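Local atomic coordinates of Cyp101j2 (Sphingobium yanoikuyae, PDB entry 5KYO), a protein that probably acts as a haem-dependent cytochrome P450 monooxygenase that hydroxylates the monoterpenoid 1,8-cineole. Residues A[36-41]-A[336-341]; A[82-87]-A[332-337]; A[103-108]-A[117-122]; A[109-114]-A[320-325]. All coordinates share one frame; numbering follows the deposited sequence.

Overall arrangement
All four contacts lie on the same side of the molecule's centre, around the mixed sheet that carries strands 83-86, 339-343 and 318-323. Contacts 1 and 2 meet where strands 83-86 and 339-343 lie side by side: residues 36-41 and the hairpin strand 332-334 come together over W84, and A336 and G337 belong to both. Contact 2 is buried and apolar, whereas contact 1 is partly buried and polar, with a water in it. Contacts 3 and 4, whose centres are about 8 Å apart, both use helix 111-118 near the haem; E322 of contact 4 bonds H105 of contact 3. Contact 3 is a surface stack, and contact 4 pairs a salt bridge with haem binding.

Contact 1 (A[36-41]-A[336-341]); sequences PDNVPA and AGDMVM
Carboxylate oxygen OD2 of D338 is gripped by several donors, one of them the side-chain amide of N38. N38 ND2 donates to D338 OD2 over 2.9 Å, reaching it on the syn side, where the other carboxylate oxygen lies. The bond is noticeably bent, with 133° at the hydrogen, and the acceptor sits somewhat out of the amide plane. The same OD2 also accepts from W84 NE1 and, weakly, from the backbone N of K335. So many donors around one oxygen should stabilise the negative charge of D338. N38 ND2 in turn gives a bond to the carbonyl oxygen of L333, so its amide nitrogen links the hairpin strand as well as the carboxylate.

The other halves of the two flat groups do not meet directly. A single water bridges them, donating to N38 OD1 at 2.7 Å and to D338 OD1 at 2.9 Å. Amide and carboxylate approach from opposite directions with their planes 38° apart, and direct bond and water bridge together restrict rotation of both groups. N38 reaches across because its CG stands between its own backbone N and carbonyl carbon (chi1 67°). Its backbone is set by a type I beta turn from P36 to V39, closed by V39 N on P36 O at 3.1 Å.

D338 comes immediately before strand 339-343, after the turn at G337. The arrangement ties the segment ahead of helix 59-69 to the start of the central strand of the mixed sheet, in the smaller, largely beta lobe of the cytochrome P450 fold.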
# COMPACT_ATOMS: atom_id res chain seq x y z
N PRO A 36 17.93 -14.74 -20.13
CA PRO A 36 19.20 -14.05 -20.36
C PRO A 36 20.38 -14.85 -19.83
O PRO A 36 20.17 -15.74 -19.01
CB PRO A 36 19.04 -12.74 -19.57
CG PRO A 36 17.59 -12.70 -19.13
CD PRO A 36 17.17 -14.13 -19.03
N ASP A 37 21.59 -14.53 -20.29
CA ASP A 37 22.78 -15.31 -19.98
C ASP A 37 23.35 -15.03 -18.59
O ASP A 37 24.38 -15.58 -18.22
CB ASP A 37 23.87 -15.07 -21.03
N ASN A 38 22.69 -14.17 -17.82
CA ASN A 38 23.11 -13.99 -16.44
C ASN A 38 22.17 -14.73 -15.49
O ASN A 38 22.30 -14.65 -14.27
CB ASN A 38 23.18 -12.50 -16.08
CG ASN A 38 21.83 -11.83 -16.08
OD1 ASN A 38 21.05 -11.93 -17.03
ND2 ASN A 38 21.54 -11.13 -14.99
N VAL A 39 21.23 -15.47 -16.06
CA VAL A 39 20.26 -16.21 -15.26
C VAL A 39 20.51 -17.72 -15.31
O VAL A 39 20.14 -18.36 -16.28
CB VAL A 39 18.81 -15.92 -15.71
CG1 VAL A 39 17.81 -16.69 -14.86
CG2 VAL A 39 18.52 -14.42 -15.66
N PRO A 40 21.14 -18.28 -14.27
CA PRO A 40 21.17 -19.75 -14.17
C PRO A 40 19.76 -20.33 -14.21
O PRO A 40 18.87 -19.80 -13.56
CB PRO A 40 21.85 -20.00 -12.82
CG PRO A 40 21.76 -18.70 -12.08
CD PRO A 40 21.84 -17.64 -13.15
N ALA A 41 19.57 -21.40 -14.97
CA ALA A 41 18.26 -22.03 -15.08
C ALA A 41 17.86 -22.68 -13.76
O ALA A 41 16.71 -23.08 -13.57
CB ALA A 41 18.25 -23.04 -16.22
N ALA A 336 23.34 -4.51 -15.34
CA ALA A 336 22.74 -3.18 -15.27
C ALA A 336 21.42 -3.22 -16.02
O ALA A 336 21.34 -3.82 -17.10
CB ALA A 336 23.67 -2.12 -15.85
N GLY A 337 20.39 -2.61 -15.44
CA GLY A 337 19.06 -2.59 -16.04
C GLY A 337 18.19 -3.74 -15.54
O GLY A 337 17.01 -3.83 -15.89
N ASP A 338 18.76 -4.63 -14.74
CA ASP A 338 17.97 -5.70 -14.15
C ASP A 338 16.96 -5.15 -13.12
O ASP A 338 17.22 -4.16 -12.43
CB ASP A 338 18.87 -6.76 -13.51
CG ASP A 338 19.44 -7.75 -14.52
OD1 ASP A 338 19.24 -7.54 -15.74
OD2 ASP A 338 20.08 -8.74 -14.10
N MET A 339 15.81 -5.81 -13.02
CA MET A 339 14.80 -5.45 -12.04
C MET A 339 14.80 -6.46 -10.91
O MET A 339 14.93 -7.66 -11.14
CB MET A 339 13.41 -5.39 -12.68
CG MET A 339 13.28 -4.32 -13.73
SD MET A 339 13.45 -2.70 -12.96
CE MET A 339 12.19 -2.84 -11.67
N VAL A 340 14.67 -5.98 -9.67
CA VAL A 340 14.57 -6.89 -8.54
C VAL A 340 13.35 -6.57 -7.68
O VAL A 340 13.25 -5.48 -7.11
CB VAL A 340 15.82 -6.86 -7.65
CG1 VAL A 340 15.65 -7.86 -6.53
CG2 VAL A 340 17.09 -7.17 -8.47
N MET A 341 12.42 -7.53 -7.61
CA MET A 341 11.23 -7.40 -6.79
C MET A 341 11.56 -7.77 -5.35
O MET A 341 12.25 -8.74 -5.09
CB MET A 341 10.10 -8.28 -7.34
CG MET A 341 8.75 -8.06 -6.68
SD MET A 341 7.37 -8.70 -7.64
CE MET A 341 7.22 -7.46 -8.93
O HOH W 1 19.23 -9.99 -17.31

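Contact 2 (A[82-87]-A[332-337]); sequences GHWVAL and VLLKAG
One face of the W84 indole carries two aliphatic groups from strand 332-334. L334 CD2 sits over the five-membered ring, 3.7 Å from its centroid, and V332 CG2 lies over the six-membered ring, 4.3 Å from its centroid; both are CH-pi contacts. The methyls are displaced from the ring centres toward the rim, and the tightest approach is L334 CD2 to W84 NE1 at 3.5 Å. V332 approaches from the direction opposite to W84 and sets its methyl on the face, whereas L334 slants across. The backbone oxygen of L333 passes obliquely by W84 CZ2. W76 of strand 74-77 packs edge-to-face with the indole, whose NE1 is held by D338.

This joins two separate beta units of the P450 fold: strand 83-86 belongs to the mixed sheet, while 332-334 forms a two-stranded hairpin with 327-329. Their axes run 10.5 Å apart at 119°. No hydrogen bond joins the two segments; the indole and the two aliphatic side chains make most of the contact. W84 CG lies beside the backbone N, opposite the carbonyl carbon (chi1 -52°), which carries the indole out toward the hairpin. H83 turns elsewhere, its ND1 donating to W84 O at 3.3 Å from well above the carbonyl plane.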
# COMPACT_ATOMS: atom_id res chain seq x y z
N GLY A 82 10.78 -10.20 -17.33
CA GLY A 82 11.84 -10.99 -16.73
C GLY A 82 12.47 -10.25 -15.57
O GLY A 82 12.99 -9.14 -15.74
N HIS A 83 12.41 -10.83 -14.37
CA HIS A 83 12.95 -10.12 -13.21
C HIS A 83 13.25 -11.03 -12.03
O HIS A 83 12.66 -12.10 -11.89
CB HIS A 83 11.98 -9.00 -12.77
CG HIS A 83 10.65 -9.49 -12.28
ND1 HIS A 83 10.41 -9.79 -10.96
CD2 HIS A 83 9.49 -9.71 -12.94
CE1 HIS A 83 9.16 -10.18 -10.82
NE2 HIS A 83 8.57 -10.14 -12.00
N TRP A 84 14.19 -10.60 -11.20
CA TRP A 84 14.55 -11.34 -10.00
C TRP A 84 13.55 -11.07 -8.88
O TRP A 84 12.93 -10.00 -8.84
CB TRP A 84 15.96 -10.99 -9.52
CG TRP A 84 17.03 -11.09 -10.56
CD1 TRP A 84 17.48 -10.09 -11.37
CD2 TRP A 84 17.81 -12.25 -10.87
NE1 TRP A 84 18.49 -10.56 -12.18
CE2 TRP A 84 18.71 -11.88 -11.89
CE3 TRP A 84 17.83 -13.56 -10.38
CZ2 TRP A 84 19.63 -12.78 -12.44
CZ3 TRP A 84 18.74 -14.46 -10.93
CH2 TRP A 84 19.63 -14.07 -11.95
N VAL A 85 13.41 -12.03 -7.98
CA VAL A 85 12.52 -11.88 -6.83
C VAL A 85 13.23 -12.30 -5.54
O VAL A 85 13.71 -13.44 -5.41
CB VAL A 85 11.22 -12.71 -6.98
CG1 VAL A 85 10.25 -12.39 -5.83
CG2 VAL A 85 10.55 -12.46 -8.32
N ALA A 86 13.30 -11.38 -4.58
CA ALA A 86 13.85 -11.70 -3.26
C ALA A 86 12.79 -12.44 -2.45
O ALA A 86 11.68 -11.93 -2.22
CB ALA A 86 14.29 -10.45 -2.55
N LEU A 87 13.15 -13.66 -2.03
CA LEU A 87 12.19 -14.56 -1.38
C LEU A 87 12.51 -14.87 0.08
O LEU A 87 11.90 -15.78 0.68
CB LEU A 87 12.10 -15.86 -2.18
CG LEU A 87 11.43 -15.67 -3.55
CD1 LEU A 87 11.41 -16.96 -4.33
CD2 LEU A 87 10.01 -15.14 -3.38
N VAL A 332 24.90 -14.59 -8.07
CA VAL A 332 24.65 -14.39 -9.49
C VAL A 332 25.16 -13.02 -9.93
O VAL A 332 25.54 -12.20 -9.10
CB VAL A 332 23.15 -14.51 -9.86
CG1 VAL A 332 22.65 -15.90 -9.56
CG2 VAL A 332 22.32 -13.45 -9.13
N LEU A 333 25.18 -12.81 -11.24
CA LEU A 333 25.54 -11.51 -11.79
C LEU A 333 24.29 -10.74 -12.18
O LEU A 333 23.56 -11.14 -13.10
CB LEU A 333 26.47 -11.66 -13.00
CG LEU A 333 26.96 -10.34 -13.61
CD1 LEU A 333 27.84 -9.58 -12.62
CD2 LEU A 333 27.69 -10.57 -14.92
N LEU A 334 24.05 -9.64 -11.47
CA LEU A 334 22.95 -8.74 -11.81
C LEU A 334 23.40 -7.71 -12.84
O LEU A 334 24.16 -6.80 -12.52
CB LEU A 334 22.43 -8.02 -10.57
CG LEU A 334 22.01 -8.89 -9.39
CD1 LEU A 334 21.38 -7.98 -8.33
CD2 LEU A 334 21.05 -9.96 -9.87
N LYS A 335 22.91 -7.85 -14.07
CA LYS A 335 23.28 -6.93 -15.13
C LYS A 335 22.70 -5.55 -14.82
O LYS A 335 21.70 -5.43 -14.12
CB LYS A 335 22.77 -7.43 -16.48
CG LYS A 335 23.54 -8.62 -17.05
CD LYS A 335 23.06 -8.95 -18.47
CE LYS A 335 23.91 -10.04 -19.12
NZ LYS A 335 23.36 -10.51 -20.42
N ALA A 336 23.34 -4.51 -15.34
CA ALA A 336 22.74 -3.18 -15.27
C ALA A 336 21.42 -3.22 -16.02
O ALA A 336 21.34 -3.82 -17.10
CB ALA A 336 23.67 -2.12 -15.85
N GLY A 337 20.39 -2.61 -15.44
CA GLY A 337 19.06 -2.59 -16.04
C GLY A 337 18.19 -3.74 -15.54
O GLY A 337 17.01 -3.83 -15.89

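Contact 3 (A[103-108]-A[117-122]); sequences SNHTVL and AYRLIP
The segments come nearest at T106 and R119, CA atoms 6.4 Å apart, and L108 and Y118 follow at 7.8 Å; the irregular segment 103-108 runs beside the end of helix 111-118 and the loop beyond it. An ST turn starts the first segment: H105 N donates to S103 OG.

R119 carries most of the contact. Its NE donates to H105 O at 2.7 Å, with the oxygen in the guanidinium plane but NE raised above the carbonyl plane. The guanidinium also lies flat on the imidazole of H105, centres 4.1 Å apart and planes only 3° from parallel, with NE over the middle of the ring. A bend at chi3 (-47°) folds the arginine's end into this position. R119 CD rests on the same imidazole face, 3.8 Å from its centroid. H105 ND1 is held by E322, which fixes the ring being stacked upon. Farther along, L108 CD1 meets Y118 CB at 3.8 Å, while Y118 OH bonds Y206 O.

N104 reaches a haem propionate through ND2. The segments belong to what is probably the B–C loop of the P450 fold, with helix 111-118 consistent with the B′ helix, beside this propionate.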
# COMPACT_ATOMS: atom_id res chain seq x y z
N SER A 103 17.92 0.76 -6.98
CA SER A 103 17.41 2.11 -7.15
C SER A 103 15.89 2.18 -7.32
O SER A 103 15.27 1.29 -7.92
CB SER A 103 18.09 2.75 -8.37
OG SER A 103 17.49 3.98 -8.73
N ASN A 104 15.28 3.25 -6.81
CA ASN A 104 13.85 3.50 -7.00
C ASN A 104 13.56 4.09 -8.39
O ASN A 104 12.48 4.65 -8.61
CB ASN A 104 13.30 4.44 -5.92
CG ASN A 104 12.97 3.71 -4.61
OD1 ASN A 104 13.86 3.17 -3.96
ND2 ASN A 104 11.69 3.73 -4.22
N HIS A 105 14.51 3.98 -9.31
CA HIS A 105 14.34 4.57 -10.64
C HIS A 105 13.23 3.87 -11.41
O HIS A 105 12.45 4.53 -12.11
CB HIS A 105 15.66 4.53 -11.43
CG HIS A 105 15.58 5.21 -12.76
ND1 HIS A 105 15.63 4.51 -13.95
CD2 HIS A 105 15.45 6.51 -13.10
CE1 HIS A 105 15.54 5.35 -14.96
NE2 HIS A 105 15.42 6.57 -14.47
N THR A 106 13.13 2.55 -11.25
CA THR A 106 11.95 1.80 -11.67
C THR A 106 11.52 0.91 -10.51
O THR A 106 12.36 0.31 -9.85
CB THR A 106 12.21 0.91 -12.92
OG1 THR A 106 13.17 -0.10 -12.60
CG2 THR A 106 12.74 1.72 -14.06
N VAL A 107 10.22 0.88 -10.23
CA VAL A 107 9.70 0.10 -9.11
C VAL A 107 8.56 -0.80 -9.53
O VAL A 107 8.00 -1.51 -8.71
CB VAL A 107 9.18 0.99 -7.94
CG1 VAL A 107 10.31 1.78 -7.32
CG2 VAL A 107 8.04 1.89 -8.38
N LEU A 108 8.23 -0.77 -10.82
CA LEU A 108 7.11 -1.52 -11.35
C LEU A 108 7.58 -2.43 -12.48
O LEU A 108 8.50 -2.08 -13.24
CB LEU A 108 6.01 -0.57 -11.85
CG LEU A 108 5.32 0.30 -10.79
CD1 LEU A 108 4.09 1.00 -11.37
CD2 LEU A 108 4.93 -0.54 -9.57
N ALA A 117 6.31 4.00 -17.55
CA ALA A 117 5.04 4.71 -17.59
C ALA A 117 4.76 5.50 -16.32
O ALA A 117 4.26 6.63 -16.37
CB ALA A 117 3.89 3.73 -17.86
N TYR A 118 5.07 4.90 -15.17
CA TYR A 118 4.72 5.50 -13.89
C TYR A 118 5.87 6.20 -13.15
O TYR A 118 5.65 6.79 -12.09
CB TYR A 118 4.09 4.44 -12.98
CG TYR A 118 2.70 4.06 -13.44
CD1 TYR A 118 1.58 4.69 -12.90
CD2 TYR A 118 2.51 3.07 -14.40
CE1 TYR A 118 0.30 4.35 -13.31
CE2 TYR A 118 1.23 2.73 -14.82
CZ TYR A 118 0.13 3.36 -14.27
OH TYR A 118 -1.14 3.04 -14.69
N ARG A 119 7.07 6.15 -13.72
CA ARG A 119 8.22 6.83 -13.11
C ARG A 119 7.98 8.33 -12.98
O ARG A 119 7.79 9.02 -13.99
CB ARG A 119 9.48 6.58 -13.94
CG ARG A 119 10.74 7.17 -13.34
CD ARG A 119 11.98 6.89 -14.22
NE ARG A 119 12.05 5.48 -14.63
CZ ARG A 119 12.07 5.08 -15.90
NH1 ARG A 119 12.04 5.98 -16.88
NH2 ARG A 119 12.13 3.79 -16.21
N LEU A 120 7.99 8.83 -11.74
CA LEU A 120 7.67 10.22 -11.48
C LEU A 120 8.44 10.73 -10.26
O LEU A 120 8.33 10.18 -9.17
CB LEU A 120 6.16 10.38 -11.26
CG LEU A 120 5.52 11.76 -11.39
CD1 LEU A 120 5.65 12.28 -12.81
CD2 LEU A 120 4.06 11.69 -10.99
N ILE A 121 9.26 11.77 -10.44
CA ILE A 121 9.98 12.34 -9.30
C ILE A 121 8.96 12.95 -8.34
O ILE A 121 7.90 13.41 -8.78
CB ILE A 121 11.02 13.40 -9.75
CG1 ILE A 121 10.36 14.75 -10.04
CG2 ILE A 121 11.78 12.91 -10.96
CD1 ILE A 121 11.34 15.81 -10.41
N PRO A 122 9.24 12.93 -7.02
CA PRO A 122 10.45 12.46 -6.33
C PRO A 122 10.48 10.99 -5.89
O PRO A 122 11.46 10.57 -5.30
CB PRO A 122 10.49 13.34 -5.09
CG PRO A 122 9.01 13.49 -4.74
CD PRO A 122 8.30 13.58 -6.08

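Contact 4 (A[109-114]-A[320-325]); sequences VPKETA and AREVLR. With HEM (protoporphyrin IX containing Fe), chain G.
K111 and E322 form a salt bridge, NZ to OE2, modelled at 2.3 Å; so short a separation makes the exact length doubtful. Both side chains are extended and cross at about a right angle; with CG anti to the backbone N in both (chi1 161° for K111), K111 brings NZ to the OE2 side of the carboxylate. E322 OE1 is the oxygen that holds H105.

R321, next along the strand, points the other way, to the haem. Its NH2 donates to propionate oxygen O1A at 2.9 Å, almost straight at 173°, with O1A in the guanidinium plane. NH1 turns back to A320 O at 2.7 Å, the chain being bent at chi2 (-77°), and S319 OG and M96 O take further bonds from the same guanidinium. An arginine binding a haem propionate is a familiar P450 feature; here strand 318-323 supplies it, and H130 and H377 also bond the haem.

On the side of the strand that bears A320 and E322, M339 touches both residues and K111, the residue that opens helix 111-118. V109 CG1 lies 4.7 Å from A320 CB.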
# COMPACT_ATOMS: atom_id res chain seq x y z
N VAL A 109 6.96 -3.60 -12.58
CA VAL A 109 7.21 -4.51 -13.69
C VAL A 109 5.96 -4.62 -14.57
O VAL A 109 4.84 -4.52 -14.07
CB VAL A 109 7.62 -5.92 -13.21
CG1 VAL A 109 8.91 -5.85 -12.40
CG2 VAL A 109 6.51 -6.54 -12.39
N PRO A 110 6.14 -4.78 -15.90
CA PRO A 110 7.40 -4.83 -16.65
C PRO A 110 8.10 -3.48 -16.69
O PRO A 110 7.42 -2.44 -16.74
CB PRO A 110 6.95 -5.25 -18.06
CG PRO A 110 5.58 -5.79 -17.90
CD PRO A 110 4.98 -5.01 -16.78
N LYS A 111 9.43 -3.49 -16.68
CA LYS A 111 10.21 -2.25 -16.66
C LYS A 111 9.97 -1.34 -17.87
O LYS A 111 9.80 -0.13 -17.71
CB LYS A 111 11.70 -2.56 -16.55
CG LYS A 111 12.58 -1.37 -16.99
CD LYS A 111 14.06 -1.60 -16.72
CE LYS A 111 14.83 -0.29 -16.78
NZ LYS A 111 16.30 -0.47 -16.53
N GLU A 112 9.93 -1.91 -19.07
CA GLU A 112 9.84 -1.10 -20.28
C GLU A 112 8.40 -0.83 -20.70
O GLU A 112 8.15 -0.44 -21.83
CB GLU A 112 10.60 -1.76 -21.44
N THR A 113 7.46 -1.05 -19.79
CA THR A 113 6.11 -0.54 -20.00
C THR A 113 5.66 0.18 -18.74
O THR A 113 5.75 1.39 -18.66
CB THR A 113 5.11 -1.62 -20.40
OG1 THR A 113 5.46 -2.13 -21.69
CG2 THR A 113 3.72 -1.03 -20.49
N ALA A 114 5.21 -0.57 -17.74
CA ALA A 114 4.71 0.03 -16.50
C ALA A 114 5.78 0.85 -15.78
O ALA A 114 5.53 1.97 -15.32
CB ALA A 114 4.14 -1.05 -15.58
N ALA A 320 9.57 -2.90 -6.32
CA ALA A 320 10.76 -3.46 -6.96
C ALA A 320 11.85 -2.41 -7.00
O ALA A 320 11.64 -1.28 -6.57
CB ALA A 320 10.43 -3.96 -8.35
N ARG A 321 13.03 -2.79 -7.50
CA ARG A 321 14.16 -1.87 -7.63
C ARG A 321 14.94 -2.15 -8.93
O ARG A 321 14.96 -3.28 -9.43
CB ARG A 321 15.11 -1.99 -6.43
CG ARG A 321 14.52 -1.59 -5.07
CD ARG A 321 14.42 -0.09 -4.90
NE ARG A 321 13.89 0.26 -3.58
CZ ARG A 321 12.59 0.28 -3.28
NH1 ARG A 321 11.69 -0.04 -4.20
NH2 ARG A 321 12.20 0.61 -2.07
N GLU A 322 15.55 -1.11 -9.49
CA GLU A 322 16.36 -1.26 -10.68
C GLU A 322 17.84 -1.36 -10.33
O GLU A 322 18.36 -0.62 -9.52
CB GLU A 322 16.14 -0.09 -11.65
CG GLU A 322 17.00 -0.14 -12.89
CD GLU A 322 16.65 0.94 -13.89
OE1 GLU A 322 15.76 1.76 -13.61
OE2 GLU A 322 17.28 0.96 -14.98
N VAL A 323 18.53 -2.28 -10.98
CA VAL A 323 19.97 -2.37 -10.84
C VAL A 323 20.61 -1.37 -11.81
O VAL A 323 20.29 -1.36 -13.00
CB VAL A 323 20.46 -3.78 -11.12
CG1 VAL A 323 21.95 -3.84 -11.06
CG2 VAL A 323 19.85 -4.76 -10.10
N LEU A 324 21.47 -0.50 -11.29
CA LEU A 324 22.07 0.53 -12.14
C LEU A 324 23.43 0.10 -12.68
O LEU A 324 23.83 0.53 -13.76
CB LEU A 324 22.19 1.85 -11.37
CG LEU A 324 20.96 2.34 -10.60
CD1 LEU A 324 21.21 3.74 -10.07
CD2 LEU A 324 19.71 2.29 -11.47
N ARG A 325 24.14 -0.75 -11.93
CA ARG A 325 25.46 -1.23 -12.33
C ARG A 325 25.55 -2.75 -12.26
O ARG A 325 24.89 -3.37 -11.44
CB ARG A 325 26.54 -0.63 -11.43
CG ARG A 325 26.75 0.86 -11.57
CD ARG A 325 27.84 1.34 -10.63
NE ARG A 325 27.46 1.18 -9.23
CZ ARG A 325 27.90 0.21 -8.44
NH1 ARG A 325 28.72 -0.72 -8.91
NH2 ARG A 325 27.50 0.15 -7.17
CHA HEM G . 5.40 4.46 0.34
CHB HEM G . 2.67 0.81 2.00
CHC HEM G . -0.81 4.02 3.23
CHD HEM G . 1.51 7.43 0.72
C1A HEM G . 5.02 3.20 0.73
C2A HEM G . 5.83 1.99 0.68
C3A HEM G . 5.06 0.97 1.13
C4A HEM G . 3.75 1.51 1.49
CMA HEM G . 5.50 -0.50 1.28
CAA HEM G . 7.31 1.84 0.22
CBA HEM G . 7.44 1.75 -1.30
CGA HEM G . 8.87 1.50 -1.70
O1A HEM G . 9.44 0.44 -1.31
O2A HEM G . 9.47 2.35 -2.41
C1B HEM G . 1.51 1.38 2.53
C2B HEM G . 0.47 0.68 3.28
C3B HEM G . -0.48 1.57 3.61
C4B HEM G . -0.09 2.85 3.08
CMB HEM G . 0.47 -0.83 3.65
CAB HEM G . -1.81 1.39 4.41
CBB HEM G . -2.20 0.28 5.05
C1C HEM G . -0.46 5.23 2.69
C2C HEM G . -1.18 6.48 2.87
C3C HEM G . -0.54 7.42 2.16
C4C HEM G . 0.61 6.80 1.53
CMC HEM G . -2.46 6.60 3.72
CAC HEM G . -0.84 8.92 1.98
CBC HEM G . -1.76 9.61 2.66
C1D HEM G . 2.75 6.95 0.35
C2D HEM G . 3.72 7.67 -0.46
C3D HEM G . 4.91 6.74 -0.55
C4D HEM G . 4.57 5.55 0.19
CMD HEM G . 3.68 9.08 -1.11
CAD HEM G . 6.22 7.04 -1.31
CBD HEM G . 7.35 7.39 -0.35
CGD HEM G . 8.61 7.66 -1.16
O1D HEM G . 9.28 8.70 -0.95
O2D HEM G . 8.92 6.83 -2.05
NA HEM G . 3.77 2.86 1.23
NB HEM G . 1.12 2.70 2.43
NC HEM G . 0.63 5.46 1.88
ND HEM G . 3.28 5.72 0.70
FE HEM G . 2.29 4.22 1.71